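Side-chain contact in denovo NTF2 (Synthetic construct, PDB 6W40), which is a computationally designed NTF2-like protein, made to explore varied pocket shapes and probably serving as a scaffold for future binding sites: residues 37-42 with 59-64. Numbering follows the deposited sequence.
Sequences FQVDVG and IRLLEH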
ATOM      1  N   PHE A  37     -10.782 -17.869   1.523  1.00 31.65           N
ATOM      2  CA  PHE A  37      -9.445 -17.807   2.099  1.00 31.46           C
ATOM      3  C   PHE A  37      -8.816 -19.185   2.003  1.00 42.72           C
ATOM      4  O   PHE A  37      -9.374 -20.158   2.519  1.00 41.77           O
ATOM      5  CB  PHE A  37      -9.498 -17.344   3.557  1.00 38.61           C
ATOM      6  CG  PHE A  37      -8.151 -17.073   4.164  1.00 42.63           C
ATOM      7  CD1 PHE A  37      -7.099 -16.623   3.384  1.00 48.36           C
ATOM      8  CD2 PHE A  37      -7.940 -17.269   5.518  1.00 41.10           C
ATOM      9  CE1 PHE A  37      -5.861 -16.372   3.946  1.00 44.17           C
ATOM     10  CE2 PHE A  37      -6.705 -17.020   6.086  1.00 43.59           C
ATOM     11  CZ  PHE A  37      -5.665 -16.570   5.299  1.00 41.92           C
ATOM     12  N   GLN A  38      -7.664 -19.272   1.343  1.00 41.84           N
ATOM     13  CA  GLN A  38      -6.905 -20.513   1.288  1.00 40.92           C
ATOM     14  C   GLN A  38      -5.461 -20.239   1.676  1.00 40.97           C
ATOM     15  O   GLN A  38      -4.830 -19.323   1.138  1.00 38.03           O
ATOM     16  CB  GLN A  38      -6.981 -21.169  -0.096  1.00 50.21           C
ATOM     17  CG  GLN A  38      -6.775 -20.240  -1.275  1.00 48.78           C
ATOM     18  CD  GLN A  38      -6.794 -20.988  -2.595  1.00 62.21           C
ATOM     19  OE1 GLN A  38      -7.412 -20.547  -3.564  1.00 66.78           O
ATOM     20  NE2 GLN A  38      -6.114 -22.128  -2.637  1.00 49.13           N
ATOM     21  N   VAL A  39      -4.951 -21.029   2.618  1.00 40.71           N
ATOM     22  CA  VAL A  39      -3.590 -20.899   3.122  1.00 38.28           C
ATOM     23  C   VAL A  39      -2.792 -22.104   2.650  1.00 37.51           C
ATOM     24  O   VAL A  39      -3.260 -23.245   2.747  1.00 43.27           O
ATOM     25  CB  VAL A  39      -3.563 -20.796   4.657  1.00 35.06           C
ATOM     26  CG1 VAL A  39      -2.230 -20.236   5.128  1.00 44.02           C
ATOM     27  CG2 VAL A  39      -4.717 -19.947   5.156  1.00 39.74           C
ATOM     28  N   ASP A  40      -1.591 -21.852   2.141  1.00 39.29           N
ATOM     29  CA  ASP A  40      -0.679 -22.904   1.699  1.00 35.12           C
ATOM     30  C   ASP A  40       0.560 -22.841   2.583  1.00 35.69           C
ATOM     31  O   ASP A  40       1.452 -22.017   2.356  1.00 39.81           O
ATOM     32  CB  ASP A  40      -0.324 -22.744   0.225  1.00 41.85           C
ATOM     33  CG  ASP A  40      -1.489 -23.055  -0.688  1.00 47.56           C
ATOM     34  OD1 ASP A  40      -2.213 -24.034  -0.413  1.00 54.08           O
ATOM     35  OD2 ASP A  40      -1.685 -22.320  -1.679  1.00 57.70           O
ATOM     36  N   VAL A  41       0.613 -23.701   3.591  1.00 43.14           N
ATOM     37  CA  VAL A  41       1.760 -23.793   4.492  1.00 47.73           C
ATOM     38  C   VAL A  41       2.370 -25.171   4.276  1.00 45.99           C
ATOM     39  O   VAL A  41       1.972 -26.156   4.905  1.00 52.30           O
ATOM     40  CB  VAL A  41       1.379 -23.572   5.957  1.00 49.10           C
ATOM     41  CG1 VAL A  41       2.619 -23.657   6.834  1.00 50.23           C
ATOM     42  CG2 VAL A  41       0.701 -22.229   6.126  1.00 39.85           C
ATOM     43  N   GLY A  42       3.347 -25.249   3.385  1.00 54.45           N
ATOM     44  CA  GLY A  42       3.981 -26.525   3.105  1.00 46.80           C
ATOM     45  C   GLY A  42       3.010 -27.457   2.412  1.00 49.98           C
ATOM     46  O   GLY A  42       2.445 -27.135   1.358  1.00 54.09           O
ATOM     47  N   ILE A  59      -6.681 -14.357  11.584  1.00 47.06           N
ATOM     48  CA  ILE A  59      -6.148 -13.844  12.842  1.00 47.48           C
ATOM     49  C   ILE A  59      -5.227 -14.869  13.492  1.00 44.00           C
ATOM     50  O   ILE A  59      -4.163 -14.523  14.020  1.00 48.22           O
ATOM     51  CB  ILE A  59      -7.298 -13.432  13.779  1.00 53.79           C
ATOM     52  CG1 ILE A  59      -7.902 -12.100  13.326  1.00 46.46           C
ATOM     53  CG2 ILE A  59      -6.821 -13.341  15.221  1.00 47.07           C
ATOM     54  CD1 ILE A  59      -9.092 -11.662  14.150  1.00 49.67           C
ATOM     55  N   ARG A  60      -5.615 -16.147  13.460  1.00 48.09           N
ATOM     56  CA  ARG A  60      -4.745 -17.186  14.002  1.00 47.58           C
ATOM     57  C   ARG A  60      -3.447 -17.284  13.211  1.00 48.97           C
ATOM     58  O   ARG A  60      -2.371 -17.487  13.787  1.00 46.88           O
ATOM     59  CB  ARG A  60      -5.462 -18.535  14.008  1.00 43.74           C
ATOM     60  CG  ARG A  60      -4.546 -19.683  14.395  1.00 55.94           C
ATOM     61  CD  ARG A  60      -5.128 -21.034  14.037  1.00 67.39           C
ATOM     62  NE  ARG A  60      -4.081 -22.048  13.939  1.00 65.84           N
ATOM     63  CZ  ARG A  60      -3.560 -22.694  14.977  1.00 69.14           C
ATOM     64  NH1 ARG A  60      -3.991 -22.437  16.206  1.00 75.50           N
ATOM     65  NH2 ARG A  60      -2.609 -23.598  14.789  1.00 61.88           N
ATOM     66  N   LEU A  61      -3.529 -17.145  11.885  1.00 49.24           N
ATOM     67  CA  LEU A  61      -2.330 -17.182  11.054  1.00 46.81           C
ATOM     68  C   LEU A  61      -1.365 -16.067  11.438  1.00 45.18           C
ATOM     69  O   LEU A  61      -0.156 -16.291  11.565  1.00 41.40           O
ATOM     70  CB  LEU A  61      -2.718 -17.076   9.579  1.00 44.19           C
ATOM     71  CG  LEU A  61      -1.578 -16.911   8.573  1.00 40.23           C
ATOM     72  CD1 LEU A  61      -0.822 -18.213   8.394  1.00 57.62           C
ATOM     73  CD2 LEU A  61      -2.114 -16.420   7.246  1.00 58.27           C
ATOM     74  N   LEU A  62      -1.888 -14.854  11.633  1.00 45.00           N
ATOM     75  CA  LEU A  62      -1.037 -13.732  12.015  1.00 47.62           C
ATOM     76  C   LEU A  62      -0.513 -13.880  13.438  1.00 48.97           C
ATOM     77  O   LEU A  62       0.583 -13.396  13.743  1.00 53.29           O
ATOM     78  CB  LEU A  62      -1.807 -12.420  11.866  1.00 37.53           C
ATOM     79  CG  LEU A  62      -2.416 -12.138  10.490  1.00 42.13           C
ATOM     80  CD1 LEU A  62      -3.216 -10.845  10.505  1.00 47.47           C
ATOM     81  CD2 LEU A  62      -1.337 -12.092   9.420  1.00 44.90           C
ATOM     82  N   GLU A  63      -1.274 -14.538  14.317  0.95 51.32           N
ATOM     83  CA  GLU A  63      -0.811 -14.747  15.685  0.95 49.15           C
ATOM     84  C   GLU A  63       0.368 -15.709  15.741  0.95 48.42           C
ATOM     85  O   GLU A  63       1.253 -15.553  16.590  0.95 48.98           O
ATOM     86  CB  GLU A  63      -1.949 -15.270  16.562  0.95 53.41           C
ATOM     87  CG  GLU A  63      -2.926 -14.210  17.039  0.95 54.34           C
ATOM     88  CD  GLU A  63      -3.886 -14.741  18.091  0.95 68.02           C
ATOM     89  OE1 GLU A  63      -3.892 -15.970  18.328  0.95 64.34           O
ATOM     90  OE2 GLU A  63      -4.628 -13.929  18.685  0.95 59.38           O
ATOM     91  N   HIS A  64       0.399 -16.706  14.852  1.00 49.31           N
ATOM     92  CA  HIS A  64       1.471 -17.694  14.892  1.00 41.82           C
ATOM     93  C   HIS A  64       2.801 -17.100  14.450  1.00 40.91           C
ATOM     94  O   HIS A  64       3.859 -17.542  14.912  1.00 45.81           O
ATOM     95  CB  HIS A  64       1.114 -18.898  14.022  1.00 38.87           C
ATOM     96  CG  HIS A  64       2.052 -20.056  14.181  1.00 43.54           C
ATOM     97  ND1 HIS A  64       3.173 -20.220  13.397  1.00 42.49           N
ATOM     98  CD2 HIS A  64       2.031 -21.108  15.032  1.00 34.64           C
ATOM     99  CE1 HIS A  64       3.803 -21.324  13.757  1.00 47.47           C
ATOM    100  NE2 HIS A  64       3.132 -21.881  14.748  1.00 38.18           N
TER
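Leu61 of helix 51-65 packs on Phe37 and Val39 of strand 35-41, a helix-on-sheet packing in the cone-shaped NTF2 fold, where helices lie against a strongly curved sheet. In residues 59-64, Ile59 comes first, its side chain setting off away from the strand, and exposed, polar Arg60 suits the outer surface; the N-H of Glu63 is hydrogen-bonded to Ile59 O (N to O 2.9 Å) and that of His64 to Arg60 O, ordinary turns of alpha-helix. Next comes Leu61, buried and the only residue of 59-64 with atoms within 4.5 Å of the strand. Its CG lies anti to the backbone N (chi1 172°), which carries the branched end out to the strand, and each methyl then serves one partner. CD2 comes to the rim of the Phe37 ring, near the ring plane, with 4.1 Å to CZ. CD1 reaches CG1 of Val39, also at 4.1 Å, the two side chains passing in opposite directions. Leucine fits because its fork supplies two methyls; beta-branched valine is at home in a strand, and phenylalanine is large enough to touch Val54 and Leu58 of the same helix as well. Ile117 of the neighbouring parallel strand 111-119 meets both Phe37 and Leu61. The alternation of the strand turns Gln38 and Asp40 to the other side of the sheet, where Asp40 OD2 forms a salt bridge with Arg116 and OD1 a hydrogen bond with His45. Within the strand, CG2 of Val39 rests 3.5 Å above one face of the Phe37 ring, displaced toward its rim.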